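Local coordinates for protein iota-carrageenase (Alteromonas, PDB 3LMW) that hydrolyses the beta-1,4 linkages within iota-carrageenan, the sulfated galactan of red algal cell walls, with inversion of anomeric configuration, at residues A[122-127]-A[150-155]; A[163-168]-A[223-228]; A[306-311]-A[329-334]. All coordinates share one frame; numbering follows the deposited sequence.

Contact 1 pairs two parallel strands, 121-124 and 144-152, inside the beta-helix of iota-carrageenase, and so illustrates the principle that such a fold is built by stacking strands from successive coils. Contact 2 comes next along the chain: strand 161-168, which follows 144-152, meets the short helix 223-228. Contact 3 opens later still and joins the loop after helix 295-306 to the start of helix 332-342 through a disulfide. Contact 2 lies about 28 Å, centre to centre, from each of the others, whereas contacts 1 and 3 are about 44 Å apart between centres, on opposite sides of the chain's centre. Strand pairing, side-chain packing and covalent bonding thus serve different parts of one chain.

Contact 1: A[122-127]-A[150-155]; sequences LVDFKD and TIDDNK. With NI (nickel (II) ion), chain E.
K126 and D152 form the salt bridge of this contact, with NZ 2.6 Å from OD2 of D152. The ammonium meets that oxygen on its anti side, somewhat out of the carboxylate plane, and the same OD2 binds the nickel ion at 2.1 Å. H470 and H472, both from the C-terminal histidine tag, and a water make up the other ligands found. The lysine chain bends at chi3 and chi4 (-58° and -62°), which curls NZ back over its own segment, where it also pairs with OD1 of D124 at 2.9 Å. That oxygen accepts the backbone N of K126 from the opposite face of its carboxylate, closing an Asx turn just where strand 122-124 ends.

Beneath these charges the two strands run parallel. V123 N donates to T150 O, V123 O accepts from D152 N at 2.9 Å, and F125 N reaches D152 O at 2.7 Å, so that D152 is held by its backbone on both sides of its alpha carbon. On the face that carries D152, L122 CD1 rests 3.7 Å from D152 CG. On the other face V123 CB packs against I151 CG1, and V135 of strand 133-138 touches both residues. The F125 ring turns its edge to the D153 carboxylate, CD2 lying 3.9 Å from OD1, with the two planes nearly perpendicular.

K126 NZ, shared by D124 and D152, probably offsets their like charges. The nickel, held partly by tag histidines, is consistent with a site created by the construct.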
loop_
_atom_site.group_PDB
_atom_site.type_symbol
_atom_site.label_atom_id
_atom_site.label_comp_id
_atom_site.label_asym_id
_atom_site.label_seq_id
_atom_site.Cartn_x
_atom_site.Cartn_y
_atom_site.Cartn_z
ATOM N N LEU A 122 -16.455 2.830 -11.540
ATOM C CA LEU A 122 -15.241 3.629 -11.476
ATOM C C LEU A 122 -15.265 4.491 -10.243
ATOM O O LEU A 122 -16.292 5.139 -9.951
ATOM C CB LEU A 122 -15.103 4.488 -12.721
ATOM C CG LEU A 122 -13.901 5.406 -12.864
ATOM C CD1 LEU A 122 -12.693 4.596 -13.281
ATOM C CD2 LEU A 122 -14.197 6.489 -13.894
ATOM N N VAL A 123 -14.155 4.477 -9.498
ATOM C CA VAL A 123 -13.858 5.602 -8.592
ATOM C C VAL A 123 -12.966 6.583 -9.364
ATOM O O VAL A 123 -11.932 6.202 -9.893
ATOM C CB VAL A 123 -13.193 5.104 -7.332
ATOM C CG1 VAL A 123 -12.815 6.269 -6.446
ATOM C CG2 VAL A 123 -14.125 4.089 -6.606
ATOM N N ASP A 124 -13.370 7.834 -9.492
ATOM C CA ASP A 124 -12.589 8.779 -10.343
ATOM C C ASP A 124 -11.953 9.879 -9.520
ATOM O O ASP A 124 -12.673 10.611 -8.853
ATOM C CB ASP A 124 -13.502 9.416 -11.385
ATOM C CG ASP A 124 -12.749 10.223 -12.427
ATOM O OD1 ASP A 124 -11.503 10.100 -12.589
ATOM O OD2 ASP A 124 -13.437 11.029 -13.102
ATOM N N PHE A 125 -10.628 9.986 -9.543
ATOM C CA PHE A 125 -9.918 11.079 -8.839
ATOM C C PHE A 125 -9.325 12.135 -9.813
ATOM O O PHE A 125 -8.712 13.090 -9.386
ATOM C CB PHE A 125 -8.768 10.546 -7.937
ATOM C CG PHE A 125 -9.203 9.782 -6.695
ATOM C CD1 PHE A 125 -10.515 9.837 -6.208
ATOM C CD2 PHE A 125 -8.257 9.034 -5.985
ATOM C CE1 PHE A 125 -10.873 9.110 -5.010
ATOM C CE2 PHE A 125 -8.579 8.313 -4.821
ATOM C CZ PHE A 125 -9.886 8.362 -4.316
ATOM N N LYS A 126 -9.533 11.970 -11.115
ATOM C CA LYS A 126 -8.798 12.753 -12.121
ATOM C C LYS A 126 -9.074 14.231 -12.090
ATOM O O LYS A 126 -8.167 15.026 -12.350
ATOM C CB LYS A 126 -9.063 12.234 -13.522
ATOM C CG LYS A 126 -8.501 10.830 -13.760
ATOM C CD LYS A 126 -8.446 10.493 -15.261
ATOM C CE LYS A 126 -9.821 10.576 -15.947
ATOM N NZ LYS A 126 -10.704 9.585 -15.339
ATOM N N ASP A 127 -10.311 14.593 -11.772
ATOM C CA ASP A 127 -10.691 16.003 -11.643
ATOM C C ASP A 127 -10.723 16.547 -10.181
ATOM O O ASP A 127 -11.177 17.659 -9.930
ATOM C CB ASP A 127 -12.062 16.242 -12.297
ATOM C CG ASP A 127 -13.107 15.244 -11.838
ATOM O OD1 ASP A 127 -12.705 14.138 -11.354
ATOM O OD2 ASP A 127 -14.322 15.551 -11.973
ATOM N N THR A 150 -12.501 -0.087 -10.956
ATOM C CA THR A 150 -11.299 0.598 -11.362
ATOM C C THR A 150 -11.207 1.853 -10.514
ATOM O O THR A 150 -12.238 2.489 -10.242
ATOM C CB THR A 150 -11.391 0.976 -12.829
ATOM O OG1 THR A 150 -11.483 -0.222 -13.594
ATOM C CG2 THR A 150 -10.147 1.702 -13.305
ATOM N N ILE A 151 -9.991 2.167 -10.052
ATOM C CA ILE A 151 -9.663 3.480 -9.474
ATOM C C ILE A 151 -8.821 4.268 -10.470
ATOM O O ILE A 151 -7.680 3.880 -10.830
ATOM C CB ILE A 151 -8.914 3.364 -8.128
ATOM C CG1 ILE A 151 -9.794 2.632 -7.092
ATOM C CG2 ILE A 151 -8.464 4.762 -7.624
ATOM C CD1 ILE A 151 -8.971 2.007 -5.907
ATOM N N ASP A 152 -9.399 5.367 -10.931
ATOM C CA ASP A 152 -8.689 6.298 -11.778
ATOM C C ASP A 152 -8.026 7.332 -10.886
ATOM O O ASP A 152 -8.667 8.276 -10.423
ATOM C CB ASP A 152 -9.671 6.950 -12.711
ATOM C CG ASP A 152 -9.602 6.391 -14.080
ATOM O OD1 ASP A 152 -8.923 5.334 -14.263
ATOM O OD2 ASP A 152 -10.228 7.008 -14.969
ATOM N N ASP A 153 -6.754 7.106 -10.579
ATOM C CA ASP A 153 -6.055 7.940 -9.638
ATOM C C ASP A 153 -5.408 9.132 -10.368
ATOM O O ASP A 153 -5.377 9.194 -11.584
ATOM C CB ASP A 153 -4.990 7.091 -8.939
ATOM C CG ASP A 153 -4.473 7.715 -7.619
ATOM O OD1 ASP A 153 -4.617 8.939 -7.373
ATOM O OD2 ASP A 153 -3.906 6.949 -6.807
ATOM N N ASN A 154 -4.876 10.063 -9.591
ATOM C CA ASN A 154 -4.112 11.194 -10.088
ATOM C C ASN A 154 -2.861 11.362 -9.229
ATOM O O ASN A 154 -2.525 12.451 -8.779
ATOM C CB ASN A 154 -4.967 12.446 -10.027
ATOM C CG ASN A 154 -4.342 13.608 -10.766
ATOM O OD1 ASN A 154 -3.470 13.425 -11.624
ATOM N ND2 ASN A 154 -4.766 14.817 -10.415
ATOM N N LYS A 155 -2.183 10.249 -8.969
ATOM C CA LYS A 155 -0.972 10.259 -8.138
ATOM C C LYS A 155 -1.234 10.970 -6.806
ATOM O O LYS A 155 -0.437 11.812 -6.373
ATOM C CB LYS A 155 0.197 10.933 -8.881
ATOM C CG LYS A 155 0.668 10.198 -10.132
ATOM C CD LYS A 155 1.916 10.818 -10.647
ATOM C CE LYS A 155 2.527 9.998 -11.732
ATOM N NZ LYS A 155 1.783 10.217 -12.999
HETATM NI NI NI E . -10.123 6.177 -16.883
HETATM O O HOH W 1 -11.363 7.539 -18.480
#

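Contact 2: A[163-168]-A[223-228]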
loop_
_atom_site.group_PDB
_atom_site.type_symbol
_atom_site.label_atom_id
_atom_site.label_comp_id
_atom_site.label_asym_id
_atom_site.label_seq_id
_atom_site.Cartn_x
_atom_site.Cartn_y
_atom_site.Cartn_z
ATOM N N VAL A 163 -5.466 -1.239 4.979
ATOM C CA VAL A 163 -5.879 -2.351 5.814
ATOM C C VAL A 163 -5.207 -2.078 7.150
ATOM O O VAL A 163 -4.038 -2.486 7.375
ATOM C CB VAL A 163 -5.466 -3.726 5.190
ATOM C CG1 VAL A 163 -6.000 -4.833 6.012
ATOM C CG2 VAL A 163 -6.048 -3.852 3.782
ATOM N N ASP A 164 -5.931 -1.340 8.004
ATOM C CA ASP A 164 -5.301 -0.471 9.002
ATOM C C ASP A 164 -5.764 -0.809 10.426
ATOM O O ASP A 164 -6.568 -1.706 10.622
ATOM C CB ASP A 164 -5.558 1.018 8.658
ATOM C CG ASP A 164 -4.449 1.986 9.196
ATOM O OD1 ASP A 164 -3.814 1.679 10.244
ATOM O OD2 ASP A 164 -4.210 3.065 8.569
ATOM N N VAL A 165 -5.218 -0.111 11.422
ATOM C CA VAL A 165 -5.601 -0.327 12.812
ATOM C C VAL A 165 -6.355 0.874 13.339
ATOM O O VAL A 165 -6.291 1.977 12.776
ATOM C CB VAL A 165 -4.394 -0.533 13.733
ATOM C CG1 VAL A 165 -3.665 -1.784 13.393
ATOM C CG2 VAL A 165 -3.455 0.684 13.689
ATOM N N THR A 166 -7.068 0.642 14.429
ATOM C CA THR A 166 -7.841 1.660 15.085
ATOM C C THR A 166 -7.728 1.399 16.603
ATOM O O THR A 166 -7.331 0.322 17.048
ATOM C CB THR A 166 -9.281 1.622 14.549
ATOM O OG1 THR A 166 -9.984 2.812 14.902
ATOM C CG2 THR A 166 -10.016 0.440 15.053
ATOM N N GLU A 167 -8.080 2.390 17.397
ATOM C CA GLU A 167 -7.777 2.363 18.806
ATOM C C GLU A 167 -9.054 2.489 19.618
ATOM O O GLU A 167 -9.792 3.480 19.511
ATOM C CB GLU A 167 -6.846 3.523 19.111
ATOM C CG GLU A 167 -6.346 3.563 20.522
ATOM C CD GLU A 167 -6.261 4.977 21.067
ATOM O OE1 GLU A 167 -5.598 5.849 20.430
ATOM O OE2 GLU A 167 -6.862 5.187 22.152
ATOM N N ARG A 168 -9.319 1.473 20.427
ATOM C CA ARG A 168 -10.518 1.472 21.232
ATOM C C ARG A 168 -10.212 0.851 22.573
ATOM O O ARG A 168 -9.585 -0.202 22.624
ATOM C CB ARG A 168 -11.631 0.701 20.531
ATOM C CG ARG A 168 -13.032 1.098 20.982
ATOM C CD ARG A 168 -14.137 0.396 20.193
ATOM N NE ARG A 168 -14.074 -1.066 20.315
ATOM C CZ ARG A 168 -13.601 -1.884 19.371
ATOM N NH1 ARG A 168 -13.142 -1.398 18.212
ATOM N NH2 ARG A 168 -13.598 -3.196 19.585
ATOM N N LEU A 223 2.300 5.135 13.552
ATOM C CA LEU A 223 2.488 5.526 14.954
ATOM C C LEU A 223 1.902 4.501 15.933
ATOM O O LEU A 223 2.639 3.843 16.670
ATOM C CB LEU A 223 1.940 6.942 15.220
ATOM C CG LEU A 223 2.273 7.612 16.573
ATOM C CD1 LEU A 223 3.803 7.704 16.800
ATOM C CD2 LEU A 223 1.578 9.002 16.835
ATOM N N LEU A 224 0.588 4.347 15.893
ATOM C CA LEU A 224 -0.132 3.503 16.821
ATOM C C LEU A 224 0.463 2.079 17.055
ATOM O O LEU A 224 0.325 1.510 18.140
ATOM C CB LEU A 224 -1.586 3.412 16.347
ATOM C CG LEU A 224 -2.718 4.356 16.798
ATOM C CD1 LEU A 224 -2.318 5.842 16.953
ATOM C CD2 LEU A 224 -3.923 4.225 15.831
ATOM N N MET A 225 1.097 1.502 16.038
ATOM C CA MET A 225 1.654 0.166 16.137
ATOM C C MET A 225 3.004 0.234 16.850
ATOM O O MET A 225 3.349 -0.633 17.656
ATOM C CB MET A 225 1.847 -0.431 14.744
ATOM C CG MET A 225 0.572 -0.815 14.012
ATOM S SD MET A 225 0.790 -1.928 12.569
ATOM C CE MET A 225 -0.881 -2.422 12.514
ATOM N N LYS A 226 3.776 1.260 16.510
ATOM C CA LYS A 226 5.023 1.589 17.186
ATOM C C LYS A 226 4.774 1.663 18.720
ATOM O O LYS A 226 5.331 0.868 19.497
ATOM C CB LYS A 226 5.532 2.932 16.614
ATOM C CG LYS A 226 6.894 3.412 17.127
ATOM C CD LYS A 226 8.044 2.718 16.412
ATOM C CE LYS A 226 9.395 3.117 17.001
ATOM N NZ LYS A 226 9.628 2.566 18.377
ATOM N N ASN A 227 3.887 2.589 19.101
ATOM C CA ASN A 227 3.485 2.856 20.471
ATOM C C ASN A 227 2.871 1.657 21.195
ATOM O O ASN A 227 3.272 1.363 22.321
ATOM C CB ASN A 227 2.547 4.082 20.537
ATOM C CG ASN A 227 3.232 5.380 20.059
ATOM O OD1 ASN A 227 4.411 5.381 19.739
ATOM N ND2 ASN A 227 2.481 6.485 20.007
ATOM N N TYR A 228 1.919 0.961 20.572
ATOM C CA TYR A 228 1.210 -0.121 21.265
ATOM C C TYR A 228 1.890 -1.478 21.166
ATOM O O TYR A 228 1.464 -2.443 21.804
ATOM C CB TYR A 228 -0.233 -0.248 20.785
ATOM C CG TYR A 228 -1.171 0.823 21.295
ATOM C CD1 TYR A 228 -1.122 2.126 20.799
ATOM C CD2 TYR A 228 -2.114 0.538 22.259
ATOM C CE1 TYR A 228 -1.985 3.117 21.267
ATOM C CE2 TYR A 228 -2.982 1.527 22.733
ATOM C CZ TYR A 228 -2.908 2.803 22.229
ATOM O OH TYR A 228 -3.771 3.766 22.683
#
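E167 and Y228 meet because each first torsion swings its side chain across the gap between strand and helix. CG of E167 stands opposite the backbone N (chi1 -175°), extending the chain outward before it bends at chi2, while the tyrosine ring leaves the helix with CG opposite the carbonyl carbon (chi1 -75°). The two side chains cross at about a right angle. The hydroxyl end of Y228 comes across the end of the glutamate, its OH 3.4 Å from CG and 3.2 Å from CD of E167, and the ring is inclined 32° to the carboxylate plane. OE2 of E167 is also 3.4 Å from that OH, but the angle is poor and no hydrogen bond joins the segments here; the contact is one of packing.

One turn back along the helix, L224 and V165 slide past each other in opposite directions, with CD2 of the leucine 4.2 Å from CG2 of the valine. The same CD2 lies at 4.4 Å from CB of E167, so L224 bridges two strand residues whose side chains face the helix. The methyl end of M225 approaches V165 from beside L224, although the modelled closeness of this pair is doubtful. Replacing Y228 with an alanine would probably open a gap beside the glutamate and leave the E167 side chain freer to turn.

L172 of strand 171-173 touches E167, L224 and Y228, adding an apolar neighbour common to both segments. This is a short helix packed against the extended, hairpin-forming part of strand 161-168, a peripheral element laid beside a parallel beta-helix of the pectate lyase-like kind.

Contact 3: A[306-311]-A[329-334]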
loop_
_atom_site.group_PDB
_atom_site.type_symbol
_atom_site.label_atom_id
_atom_site.label_comp_id
_atom_site.label_asym_id
_atom_site.label_seq_id
_atom_site.Cartn_x
_atom_site.Cartn_y
_atom_site.Cartn_z
ATOM N N LEU A 306 24.508 2.987 23.316
ATOM C CA LEU A 306 24.732 2.029 22.254
ATOM C C LEU A 306 26.186 1.980 21.798
ATOM O O LEU A 306 26.748 0.900 21.614
ATOM C CB LEU A 306 23.791 2.319 21.076
ATOM C CG LEU A 306 22.439 1.605 20.911
ATOM C CD1 LEU A 306 21.533 1.712 22.098
ATOM C CD2 LEU A 306 21.746 2.161 19.694
ATOM N N GLY A 307 26.800 3.145 21.622
ATOM C CA GLY A 307 28.178 3.227 21.143
ATOM C C GLY A 307 28.346 4.264 20.051
ATOM O O GLY A 307 27.391 4.565 19.322
ATOM N N ARG A 308 29.559 4.824 19.968
ATOM C CA ARG A 308 30.021 5.618 18.814
ATOM C C ARG A 308 29.588 4.898 17.545
ATOM O O ARG A 308 29.786 3.681 17.418
ATOM C CB ARG A 308 31.569 5.777 18.817
ATOM C CG ARG A 308 32.425 4.613 18.139
ATOM C CD ARG A 308 32.419 3.229 18.910
ATOM N NE ARG A 308 32.094 2.062 18.050
ATOM C CZ ARG A 308 31.395 0.976 18.431
ATOM N NH1 ARG A 308 30.918 0.870 19.673
ATOM N NH2 ARG A 308 31.156 -0.015 17.558
ATOM N N GLY A 309 28.969 5.627 16.626
ATOM C CA GLY A 309 28.644 5.066 15.309
ATOM C C GLY A 309 27.363 4.256 15.170
ATOM O O GLY A 309 27.012 3.885 14.056
ATOM N N CYS A 310 26.674 4.002 16.290
ATOM C CA CYS A 310 25.461 3.167 16.324
ATOM C C CYS A 310 24.155 3.927 16.083
ATOM O O CYS A 310 23.081 3.340 16.084
ATOM C CB CYS A 310 25.353 2.382 17.645
ATOM S SG CYS A 310 26.532 1.006 17.786
ATOM N N ALA A 311 24.237 5.233 15.880
ATOM C CA ALA A 311 23.047 5.982 15.513
ATOM C C ALA A 311 23.192 6.541 14.095
ATOM O O ALA A 311 24.254 6.997 13.693
ATOM C CB ALA A 311 22.780 7.078 16.526
ATOM N N THR A 329 22.018 2.051 13.543
ATOM C CA THR A 329 22.838 1.524 12.475
ATOM C C THR A 329 22.626 0.022 12.295
ATOM O O THR A 329 22.379 -0.684 13.268
ATOM C CB THR A 329 24.275 1.778 12.810
ATOM O OG1 THR A 329 24.426 3.174 13.041
ATOM C CG2 THR A 329 25.206 1.330 11.687
ATOM N N GLN A 330 22.734 -0.461 11.055
ATOM C CA GLN A 330 22.541 -1.883 10.740
ATOM C C GLN A 330 23.796 -2.699 10.980
ATOM O O GLN A 330 24.421 -3.171 10.038
ATOM C CB GLN A 330 22.124 -2.043 9.268
ATOM C CG GLN A 330 20.737 -1.472 8.916
ATOM C CD GLN A 330 19.562 -2.242 9.565
ATOM O OE1 GLN A 330 19.253 -2.067 10.754
ATOM N NE2 GLN A 330 18.887 -3.072 8.761
ATOM N N LYS A 331 24.177 -2.854 12.235
ATOM C CA LYS A 331 25.376 -3.600 12.592
ATOM C C LYS A 331 24.943 -4.484 13.743
ATOM O O LYS A 331 24.260 -4.018 14.652
ATOM C CB LYS A 331 26.482 -2.636 13.003
ATOM C CG LYS A 331 27.900 -3.020 12.593
ATOM C CD LYS A 331 28.937 -1.988 13.157
ATOM C CE LYS A 331 30.011 -2.583 14.118
ATOM N NZ LYS A 331 31.324 -2.975 13.443
ATOM N N ASP A 332 25.280 -5.772 13.688
ATOM C CA ASP A 332 24.809 -6.719 14.729
ATOM C C ASP A 332 25.119 -6.206 16.142
ATOM O O ASP A 332 24.240 -6.190 17.010
ATOM C CB ASP A 332 25.407 -8.108 14.525
ATOM C CG ASP A 332 24.955 -8.758 13.240
ATOM O OD1 ASP A 332 23.827 -8.454 12.790
ATOM O OD2 ASP A 332 25.714 -9.590 12.697
ATOM N N ALA A 333 26.350 -5.748 16.353
ATOM C CA ALA A 333 26.717 -5.130 17.625
ATOM C C ALA A 333 25.693 -4.071 18.106
ATOM O O ALA A 333 25.021 -4.280 19.121
ATOM C CB ALA A 333 28.143 -4.562 17.569
ATOM N N CYS A 334 25.547 -2.978 17.355
ATOM C CA CYS A 334 24.602 -1.911 17.679
ATOM C C CYS A 334 23.217 -2.438 17.950
ATOM O O CYS A 334 22.599 -2.101 18.963
ATOM C CB CYS A 334 24.532 -0.899 16.542
ATOM S SG CYS A 334 26.121 -0.188 16.148
#
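C310 and C334 are joined by a disulfide, SG to SG 2.1 Å, and this is the tight, buried part of the contact. Both sulfurs stand opposite their carbonyl carbons (chi1 -73° and -57°), and chi3 is -70°; the beta carbons, C310 CB and C334 CB, are thereby brought within 3.6 Å. Next to the bridge T329 grips two successive carbonyls. Its OG1 donates to G309 O at 2.9 Å, tilted a little from the carbonyl plane, while its backbone N donates to C310 O at 3.0 Å from well above that group's plane. L306 lies beside the C334 carbonyl, its CG 4.2 Å from C334 O, and packs on A338 and Y342 of helix 332-342.

The opposite character appears at R308 and K331, both exposed. CE of K331 sits at the guanidinium edge, 4.4 Å from R308 NH2. R308 and G309 are the central residues of a type II turn from G307 to C310, which carries the chain round to the disulfide.

The chemistry implies a covalent link, reinforced by the two T329 bonds, between this turn and the start of helix 332-342, with the like-charged R308 and K331 adding no bond between the segments.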